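Local coordinates for protein digeranylgeranylglycerophospholipid reductase (Sulfolobus acidocaldarius, PDB 4OPC) that reduces the double bonds of geranylgeranyl chains in archaeal membrane lipid precursors, using FAD as cofactor, to give saturated archaeol lipids, at residues 189-194 with 260-265; 60-65 with 104-109; 86-91 with 365-370. All coordinates share one frame; numbering follows the deposited sequence.

Interaction 1 (189-194 with 260-265); sequences EVLLTK and SKLLVK
Glu189–Thr193 and Lys261–Lys265 run antiparallel, their axes 4.7 Å apart at closest and 174° between directions, with a beta bulge that sets Leu263 and Val264 together opposite Val190. Leu263 N donates to Val190 O (2.8 Å), Val190 N to Val264 O, and beyond the bulge Leu192 N reaches Lys261 O. Val190, a short branched residue, can serve both bulge residues: CG1, anti to the backbone N (chi1 171°), leans on Leu263 CB at 4.1 Å, and CG2 packs at 3.5 Å against Val264 CG1. Leu263 also crosses Leu192 at about a right angle, CD1 against CD2 at 3.7 Å. On the other face, Leu262 CD1 lies 3.5 Å from Glu189 OE1, while the aliphatic parts of Glu189 and Lys265 run side by side. The buried carboxylate is satisfied by two tyrosine hydroxyls, Tyr246 for OE1 and Tyr187 for OE2. Both segments belong to the geranylgeranyl reductase catalytic domain, and the Val190 side chain is about 5 Å from that of FAD-binding Asp50. Strand 261-271 is outermost in its sheet within the chain; strand 183-193 lies between it and strand 226-234, and Tyr246 comes from helix 242-253.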
loop_
_atom_site.group_PDB
_atom_site.type_symbol
_atom_site.label_atom_id
_atom_site.label_comp_id
_atom_site.label_asym_id
_atom_site.label_seq_id
_atom_site.Cartn_x
_atom_site.Cartn_y
_atom_site.Cartn_z
ATOM N N GLU A 189 9.130 -9.581 12.681
ATOM C CA GLU A 189 9.551 -9.348 14.053
ATOM C C GLU A 189 10.595 -8.244 14.094
ATOM O O GLU A 189 11.284 -7.998 13.107
ATOM C CB GLU A 189 10.104 -10.637 14.689
ATOM C CG GLU A 189 9.136 -11.791 14.580
ATOM C CD GLU A 189 9.608 -13.064 15.233
ATOM O OE1 GLU A 189 10.835 -13.226 15.449
ATOM O OE2 GLU A 189 8.741 -13.915 15.523
ATOM N N VAL A 190 10.688 -7.547 15.218
ATOM C CA VAL A 190 11.811 -6.652 15.440
ATOM C C VAL A 190 12.682 -7.265 16.528
ATOM O O VAL A 190 12.195 -7.571 17.618
ATOM C CB VAL A 190 11.366 -5.227 15.816
ATOM C CG1 VAL A 190 12.569 -4.395 16.244
ATOM C CG2 VAL A 190 10.661 -4.580 14.644
ATOM N N LEU A 191 13.961 -7.461 16.213
ATOM C CA LEU A 191 14.898 -8.125 17.111
ATOM C C LEU A 191 16.196 -7.344 17.245
ATOM O O LEU A 191 16.604 -6.634 16.328
ATOM C CB LEU A 191 15.221 -9.523 16.571
ATOM C CG LEU A 191 14.048 -10.502 16.494
ATOM C CD1 LEU A 191 14.063 -11.222 15.168
ATOM C CD2 LEU A 191 14.117 -11.500 17.638
ATOM N N LEU A 192 16.848 -7.492 18.397
ATOM C CA LEU A 192 18.214 -7.008 18.568
ATOM C C LEU A 192 19.185 -7.984 17.911
ATOM O O LEU A 192 18.881 -9.171 17.776
ATOM C CB LEU A 192 18.549 -6.871 20.055
ATOM C CG LEU A 192 17.607 -5.963 20.845
ATOM C CD1 LEU A 192 18.068 -5.791 22.290
ATOM C CD2 LEU A 192 17.476 -4.613 20.159
ATOM N N THR A 193 20.342 -7.485 17.481
ATOM C CA THR A 193 21.355 -8.328 16.845
ATOM C C THR A 193 22.605 -8.455 17.719
ATOM O O THR A 193 22.896 -7.579 18.536
ATOM C CB THR A 193 21.772 -7.790 15.465
ATOM O OG1 THR A 193 22.441 -6.530 15.624
ATOM C CG2 THR A 193 20.549 -7.604 14.577
ATOM N N LYS A 194 23.339 -9.549 17.531
ATOM C CA LYS A 194 24.523 -9.839 18.341
ATOM C C LYS A 194 25.769 -9.201 17.747
ATOM O O LYS A 194 26.766 -8.989 18.436
ATOM C CB LYS A 194 24.742 -11.346 18.441
ATOM C CG LYS A 194 23.516 -12.156 18.807
ATOM C CD LYS A 194 23.880 -13.635 18.879
ATOM C CE LYS A 194 22.659 -14.533 18.753
ATOM N NZ LYS A 194 23.045 -15.972 18.746
ATOM N N SER A 260 16.105 -14.187 21.819
ATOM C CA SER A 260 15.609 -13.950 23.171
ATOM C C SER A 260 15.299 -12.469 23.403
ATOM O O SER A 260 14.730 -12.116 24.434
ATOM C CB SER A 260 16.610 -14.450 24.215
ATOM O OG SER A 260 17.657 -13.519 24.419
ATOM N N LYS A 261 15.664 -11.614 22.445
ATOM C CA LYS A 261 15.444 -10.176 22.597
ATOM C C LYS A 261 14.553 -9.610 21.492
ATOM O O LYS A 261 14.965 -8.813 20.645
ATOM C CB LYS A 261 16.763 -9.417 22.713
ATOM C CG LYS A 261 17.583 -9.829 23.935
ATOM C CD LYS A 261 16.720 -9.848 25.198
ATOM C CE LYS A 261 17.528 -10.192 26.448
ATOM N NZ LYS A 261 18.088 -11.570 26.433
ATOM N N LEU A 262 13.310 -10.042 21.529
ATOM C CA LEU A 262 12.308 -9.596 20.581
ATOM C C LEU A 262 11.552 -8.360 21.117
ATOM O O LEU A 262 11.173 -8.311 22.297
ATOM C CB LEU A 262 11.367 -10.760 20.310
ATOM C CG LEU A 262 10.261 -10.579 19.281
ATOM C CD1 LEU A 262 10.032 -11.891 18.549
ATOM C CD2 LEU A 262 8.988 -10.114 19.964
ATOM N N LEU A 263 11.354 -7.355 20.265
ATOM C CA LEU A 263 10.641 -6.134 20.660
ATOM C C LEU A 263 9.184 -6.113 20.193
ATOM O O LEU A 263 8.333 -5.506 20.841
ATOM C CB LEU A 263 11.356 -4.871 20.158
ATOM C CG LEU A 263 12.660 -4.405 20.827
ATOM C CD1 LEU A 263 13.855 -5.157 20.311
ATOM C CD2 LEU A 263 12.846 -2.909 20.614
ATOM N N VAL A 264 8.902 -6.762 19.068
ATOM C CA VAL A 264 7.547 -6.813 18.532
ATOM C C VAL A 264 7.436 -7.964 17.531
ATOM O O VAL A 264 8.428 -8.370 16.930
ATOM C CB VAL A 264 7.165 -5.472 17.850
ATOM C CG1 VAL A 264 7.731 -5.395 16.451
ATOM C CG2 VAL A 264 5.649 -5.275 17.823
ATOM N N LYS A 265 6.233 -8.497 17.362
ATOM C CA LYS A 265 5.989 -9.560 16.394
ATOM C C LYS A 265 4.536 -9.541 15.931
ATOM O O LYS A 265 3.616 -9.224 16.707
ATOM C CB LYS A 265 6.332 -10.918 17.003
ATOM C CG LYS A 265 5.484 -11.250 18.215
ATOM C CD LYS A 265 6.006 -12.455 18.979
ATOM C CE LYS A 265 5.976 -13.712 18.135
ATOM N NZ LYS A 265 6.245 -14.921 18.979
#

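Interaction 2 (60-65 with 104-109); sequences LGMPYP and QRVLKE
Arg105 presents one face of its guanidinium to Pro63, whose CB sits off-centre toward the rim, 3.4 Å from NH2. At the edge, in the guanidinium plane, lie two oxygens: Tyr64 O before NH1 and Glu109 OE2 before NE. The bond from NH1 to Tyr64 O is short and nearly straight (2.7 Å, 170° at the hydrogen), although NH1 stands above the carbonyl plane of the tyrosine. NE donates to Glu109 OE2, one helical turn further on, at 2.9 Å from above the carboxylate plane, and the pair is a salt bridge. NH1 forms a second salt bridge with Glu69. With these oxygens and Pro63 CB over one face, the guanidinium is likely to be held against rotation. Its long arm leaves the helix with CG anti to the backbone N (chi1 175°) and stays extended as far as NE, a span that carries the charge across to the loop.

The segment 62-65 is extended, with backbone angles close to polyproline II. Pro63 suits it twice over: it favours that conformation, and its apolar CB can rest on a flat cation. On the more buried side of the contact, Met62 curls at chi2 and chi3 and brings CE to Val106 CG1 (4.0 Å), a flexible thioether meeting a branched aliphatic. Gly61, with positive phi, ends helix 54-60 and turns the chain into this segment. Helix 16-25 packs on both partners, Ser20 on Met62 and Ser19 on Val106, and the side chain of Met62 is about 6 Å from that of FAD-binding Phe16.

With two carboxylates and a backbone carbonyl around it, the arginine probably remains firmly charged and would probably offset part of the negative charge of the two carboxylates, while the loop is held to helix 99-112 near the FAD site.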
loop_
_atom_site.group_PDB
_atom_site.type_symbol
_atom_site.label_atom_id
_atom_site.label_comp_id
_atom_site.label_asym_id
_atom_site.label_seq_id
_atom_site.Cartn_x
_atom_site.Cartn_y
_atom_site.Cartn_z
ATOM N N LEU A 60 4.295 15.923 -0.198
ATOM C CA LEU A 60 2.943 16.063 0.332
ATOM C C LEU A 60 2.823 17.057 1.464
ATOM O O LEU A 60 1.714 17.393 1.888
ATOM C CB LEU A 60 2.437 14.712 0.820
ATOM C CG LEU A 60 2.391 13.612 -0.232
ATOM C CD1 LEU A 60 2.079 12.287 0.414
ATOM C CD2 LEU A 60 1.373 13.939 -1.325
ATOM N N GLY A 61 3.965 17.504 1.972
ATOM C CA GLY A 61 3.970 18.430 3.084
ATOM C C GLY A 61 3.496 17.762 4.359
ATOM O O GLY A 61 2.872 18.393 5.207
ATOM N N MET A 62 3.782 16.472 4.487
ATOM C CA MET A 62 3.508 15.773 5.731
ATOM C C MET A 62 4.662 16.013 6.689
ATOM O O MET A 62 5.820 16.112 6.260
ATOM C CB MET A 62 3.310 14.278 5.492
ATOM C CG MET A 62 1.971 13.932 4.852
ATOM S SD MET A 62 0.559 14.109 5.959
ATOM C CE MET A 62 0.856 12.759 7.108
ATOM N N PRO A 63 4.344 16.123 7.989
ATOM C CA PRO A 63 5.340 16.359 9.031
ATOM C C PRO A 63 6.520 15.412 8.909
ATOM O O PRO A 63 6.361 14.207 8.729
ATOM C CB PRO A 63 4.559 16.079 10.317
ATOM C CG PRO A 63 3.174 16.451 9.987
ATOM C CD PRO A 63 2.985 16.044 8.549
ATOM N N TYR A 64 7.710 15.973 9.021
ATOM C CA TYR A 64 8.932 15.202 8.963
ATOM C C TYR A 64 9.109 14.410 10.258
ATOM O O TYR A 64 8.967 14.966 11.344
ATOM C CB TYR A 64 10.090 16.177 8.796
ATOM C CG TYR A 64 11.221 15.691 7.937
ATOM C CD1 TYR A 64 11.014 15.327 6.613
ATOM C CD2 TYR A 64 12.508 15.634 8.440
ATOM C CE1 TYR A 64 12.060 14.901 5.826
ATOM C CE2 TYR A 64 13.549 15.212 7.669
ATOM C CZ TYR A 64 13.328 14.848 6.365
ATOM O OH TYR A 64 14.393 14.424 5.613
ATOM N N PRO A 65 9.416 13.109 10.147
ATOM C CA PRO A 65 9.685 12.252 11.309
ATOM C C PRO A 65 10.882 12.781 12.099
ATOM O O PRO A 65 11.871 13.188 11.488
ATOM C CB PRO A 65 10.052 10.913 10.672
ATOM C CG PRO A 65 9.447 10.957 9.308
ATOM C CD PRO A 65 9.530 12.372 8.877
ATOM N N GLN A 104 0.816 8.661 15.676
ATOM C CA GLN A 104 0.143 9.329 16.785
ATOM C C GLN A 104 0.456 10.817 16.822
ATOM O O GLN A 104 -0.405 11.629 17.188
ATOM C CB GLN A 104 0.470 8.641 18.114
ATOM C CG GLN A 104 -0.218 7.272 18.237
ATOM C CD GLN A 104 0.401 6.370 19.280
ATOM O OE1 GLN A 104 0.841 6.824 20.341
ATOM N NE2 GLN A 104 0.435 5.072 18.988
ATOM N N ARG A 105 1.679 11.192 16.460
ATOM C CA ARG A 105 2.034 12.608 16.441
ATOM C C ARG A 105 1.261 13.352 15.353
ATOM O O ARG A 105 0.776 14.463 15.581
ATOM C CB ARG A 105 3.543 12.807 16.266
ATOM C CG ARG A 105 3.972 14.272 16.129
ATOM C CD ARG A 105 5.229 14.338 15.262
ATOM N NE ARG A 105 5.388 15.611 14.581
ATOM C CZ ARG A 105 6.281 15.823 13.625
ATOM N NH1 ARG A 105 7.088 14.836 13.241
ATOM N NH2 ARG A 105 6.366 17.015 13.050
ATOM N N VAL A 106 1.141 12.747 14.178
ATOM C CA VAL A 106 0.325 13.323 13.111
ATOM C C VAL A 106 -1.100 13.543 13.604
ATOM O O VAL A 106 -1.662 14.618 13.428
ATOM C CB VAL A 106 0.326 12.441 11.850
ATOM C CG1 VAL A 106 -0.656 12.965 10.812
ATOM C CG2 VAL A 106 1.734 12.370 11.263
ATOM N N LEU A 107 -1.665 12.540 14.268
ATOM C CA LEU A 107 -3.023 12.663 14.794
ATOM C C LEU A 107 -3.137 13.740 15.863
ATOM O O LEU A 107 -4.091 14.512 15.856
ATOM C CB LEU A 107 -3.504 11.330 15.347
ATOM C CG LEU A 107 -3.802 10.274 14.293
ATOM C CD1 LEU A 107 -4.012 8.942 14.992
ATOM C CD2 LEU A 107 -5.027 10.671 13.501
ATOM N N LYS A 108 -2.174 13.803 16.779
ATOM C CA LYS A 108 -2.220 14.811 17.834
ATOM C C LYS A 108 -2.109 16.216 17.251
ATOM O O LYS A 108 -2.759 17.146 17.729
ATOM C CB LYS A 108 -1.140 14.546 18.879
ATOM C CG LYS A 108 -1.453 13.326 19.747
ATOM C CD LYS A 108 -0.352 13.025 20.752
ATOM C CE LYS A 108 -0.585 11.675 21.419
ATOM N NZ LYS A 108 0.607 11.213 22.191
ATOM N N GLU A 109 -1.308 16.372 16.200
ATOM C CA GLU A 109 -1.202 17.679 15.560
ATOM C C GLU A 109 -2.481 18.038 14.812
ATOM O O GLU A 109 -2.938 19.172 14.887
ATOM C CB GLU A 109 0.028 17.760 14.654
ATOM C CG GLU A 109 1.304 17.768 15.467
ATOM C CD GLU A 109 2.545 18.075 14.656
ATOM O OE1 GLU A 109 2.416 18.493 13.483
ATOM O OE2 GLU A 109 3.653 17.904 15.208
#

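Interaction 3 (86-91 with 365-370); sequences TVWTVN and YGMKKK
Gly366 lies near Trp88, its carbonyl O 4.1 Å from CZ2 and oblique to the ring. Met367 follows; its chain bends at the end (chi3 66°), which sets CE over one face of the indole, 3.9 Å from the centroid of the five-membered ring, a CH-pi contact, while SD makes a Met-aromatic contact with the six-membered ring. Met367 O receives a weak bond from Trp88 NE1 (3.5 Å, 136°) and touches Thr86 CG2, also at 3.5 Å. Lys368 meets Thr86 through its inner atoms, CA and CB against OG1, and sends NZ off to Gln85. Lys370 closes the helix in a Schellman motif, its N bonded to Met367 O. Bends at chi2 and chi3 fold the chain back so that CE comes near the indole, and NZ, carried on beyond it, lies over the opposite face, 3.7 Å from the five-membered ring centroid, in a cation-pi contact; NZ also bonds Ile372 O. The broad indole is suited to being clasped by a thioether and an ammonium. An alanine in place of Trp88 would probably leave Lys370 NZ without its aromatic partner and open a gap beside Met367 CE. The Trp88 side chain comes within about 4 Å of the bound lipid. The contact joins the start of strand 87-97, paired with strand 70-80, to the end of helix 360-368; helix 374-383 also touches Trp88.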
loop_
_atom_site.group_PDB
_atom_site.type_symbol
_atom_site.label_atom_id
_atom_site.label_comp_id
_atom_site.label_asym_id
_atom_site.label_seq_id
_atom_site.Cartn_x
_atom_site.Cartn_y
_atom_site.Cartn_z
ATOM N N THR A 86 24.053 -12.639 -6.543
ATOM C CA THR A 86 23.958 -11.342 -7.187
ATOM C C THR A 86 23.139 -10.380 -6.332
ATOM O O THR A 86 21.997 -10.671 -5.976
ATOM C CB THR A 86 23.321 -11.438 -8.591
ATOM O OG1 THR A 86 24.011 -12.421 -9.374
ATOM C CG2 THR A 86 23.403 -10.095 -9.287
ATOM N N VAL A 87 23.736 -9.237 -6.008
ATOM C CA VAL A 87 23.061 -8.191 -5.250
ATOM C C VAL A 87 22.988 -6.934 -6.102
ATOM O O VAL A 87 24.009 -6.434 -6.570
ATOM C CB VAL A 87 23.808 -7.866 -3.946
ATOM C CG1 VAL A 87 23.122 -6.718 -3.214
ATOM C CG2 VAL A 87 23.863 -9.090 -3.056
ATOM N N TRP A 88 21.773 -6.450 -6.323
ATOM C CA TRP A 88 21.553 -5.184 -7.004
ATOM C C TRP A 88 21.374 -4.075 -5.975
ATOM O O TRP A 88 20.607 -4.218 -5.016
ATOM C CB TRP A 88 20.318 -5.266 -7.901
ATOM C CG TRP A 88 20.526 -6.022 -9.193
ATOM C CD1 TRP A 88 21.678 -6.624 -9.626
ATOM C CD2 TRP A 88 19.546 -6.255 -10.211
ATOM N NE1 TRP A 88 21.470 -7.210 -10.856
ATOM C CE2 TRP A 88 20.172 -6.991 -11.238
ATOM C CE3 TRP A 88 18.199 -5.897 -10.363
ATOM C CZ2 TRP A 88 19.494 -7.392 -12.389
ATOM C CZ3 TRP A 88 17.530 -6.294 -11.508
ATOM C CH2 TRP A 88 18.179 -7.031 -12.505
ATOM N N THR A 89 22.072 -2.966 -6.161
ATOM C CA THR A 89 21.939 -1.841 -5.253
ATOM C C THR A 89 21.163 -0.708 -5.907
ATOM O O THR A 89 21.542 -0.232 -6.981
ATOM C CB THR A 89 23.310 -1.322 -4.805
ATOM O OG1 THR A 89 24.018 -2.370 -4.137
ATOM C CG2 THR A 89 23.148 -0.146 -3.853
ATOM N N VAL A 90 20.074 -0.287 -5.273
ATOM C CA VAL A 90 19.359 0.898 -5.723
ATOM C C VAL A 90 19.362 1.956 -4.623
ATOM O O VAL A 90 18.949 1.700 -3.493
ATOM C CB VAL A 90 17.924 0.574 -6.216
ATOM C CG1 VAL A 90 17.984 -0.338 -7.432
ATOM C CG2 VAL A 90 17.090 -0.070 -5.121
ATOM N N ASN A 91 19.861 3.140 -4.955
ATOM C CA ASN A 91 19.989 4.210 -3.973
ATOM C C ASN A 91 18.751 5.090 -3.917
ATOM O O ASN A 91 18.084 5.305 -4.928
ATOM C CB ASN A 91 21.230 5.052 -4.262
ATOM C CG ASN A 91 22.514 4.267 -4.099
ATOM O OD1 ASN A 91 22.738 3.627 -3.073
ATOM N ND2 ASN A 91 23.361 4.303 -5.117
ATOM N N TYR A 365 19.429 -16.245 -12.954
ATOM C CA TYR A 365 20.005 -16.036 -14.274
ATOM C C TYR A 365 19.863 -14.588 -14.719
ATOM O O TYR A 365 20.834 -13.973 -15.167
ATOM C CB TYR A 365 19.310 -16.956 -15.269
ATOM C CG TYR A 365 19.888 -16.920 -16.654
ATOM C CD1 TYR A 365 21.017 -17.659 -16.968
ATOM C CD2 TYR A 365 19.295 -16.160 -17.655
ATOM C CE1 TYR A 365 21.549 -17.646 -18.251
ATOM C CE2 TYR A 365 19.818 -16.139 -18.936
ATOM C CZ TYR A 365 20.941 -16.876 -19.221
ATOM O OH TYR A 365 21.462 -16.859 -20.496
ATOM N N GLY A 366 18.653 -14.051 -14.604
ATOM C CA GLY A 366 18.373 -12.694 -15.036
ATOM C C GLY A 366 19.181 -11.667 -14.261
ATOM O O GLY A 366 19.694 -10.712 -14.838
ATOM N N MET A 367 19.318 -11.865 -12.955
ATOM C CA MET A 367 20.113 -10.940 -12.151
ATOM C C MET A 367 21.604 -11.063 -12.452
ATOM O O MET A 367 22.293 -10.055 -12.627
ATOM C CB MET A 367 19.832 -11.131 -10.666
ATOM C CG MET A 367 18.428 -10.686 -10.290
ATOM S SD MET A 367 18.082 -10.690 -8.522
ATOM C CE MET A 367 19.195 -9.397 -7.971
ATOM N N LYS A 368 22.105 -12.292 -12.533
ATOM C CA LYS A 368 23.526 -12.485 -12.803
ATOM C C LYS A 368 23.929 -11.943 -14.172
ATOM O O LYS A 368 25.005 -11.349 -14.322
ATOM C CB LYS A 368 23.920 -13.958 -12.681
ATOM C CG LYS A 368 25.379 -14.226 -13.044
ATOM C CD LYS A 368 25.839 -15.598 -12.579
ATOM C CE LYS A 368 25.969 -15.656 -11.063
ATOM N NZ LYS A 368 26.470 -16.987 -10.619
ATOM N N LYS A 369 23.066 -12.146 -15.165
ATOM C CA LYS A 369 23.366 -11.724 -16.532
ATOM C C LYS A 369 23.017 -10.261 -16.778
ATOM O O LYS A 369 23.204 -9.771 -17.899
ATOM C CB LYS A 369 22.620 -12.592 -17.550
ATOM C CG LYS A 369 22.990 -14.064 -17.536
ATOM C CD LYS A 369 24.282 -14.338 -18.285
ATOM C CE LYS A 369 24.582 -15.830 -18.322
ATOM N NZ LYS A 369 25.825 -16.152 -19.074
ATOM N N LYS A 370 22.519 -9.576 -15.753
ATOM C CA LYS A 370 22.134 -8.170 -15.872
ATOM C C LYS A 370 21.102 -7.958 -16.977
ATOM O O LYS A 370 21.279 -7.105 -17.853
ATOM C CB LYS A 370 23.364 -7.287 -16.117
ATOM C CG LYS A 370 24.240 -7.097 -14.894
ATOM C CD LYS A 370 23.439 -6.492 -13.751
ATOM C CE LYS A 370 22.845 -5.144 -14.132
ATOM N NZ LYS A 370 21.822 -4.693 -13.146
#

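In the fold
The three contacts do not touch: their centres lie about 27 Å (interactions 1 and 2), about 30 Å (1 and 3) and about 36 Å (2 and 3) apart. Interactions 1 and 3 reach the same eight-stranded sheet, 1 at its outer strand 261-271 and 3 on strand 87-97, near its other margin. Strand 87-97 leads directly into helix 99-112, which interaction 2 ties to the loop after helix 54-60. In sequence, both segments of interaction 2 precede those of interaction 1, which fall between those of 3, and 86-91 lies between the two segments of interaction 2. The side chains of Met62 (interaction 2) and Val264 (interaction 1) are each about 10 Å from the flavin cofactor.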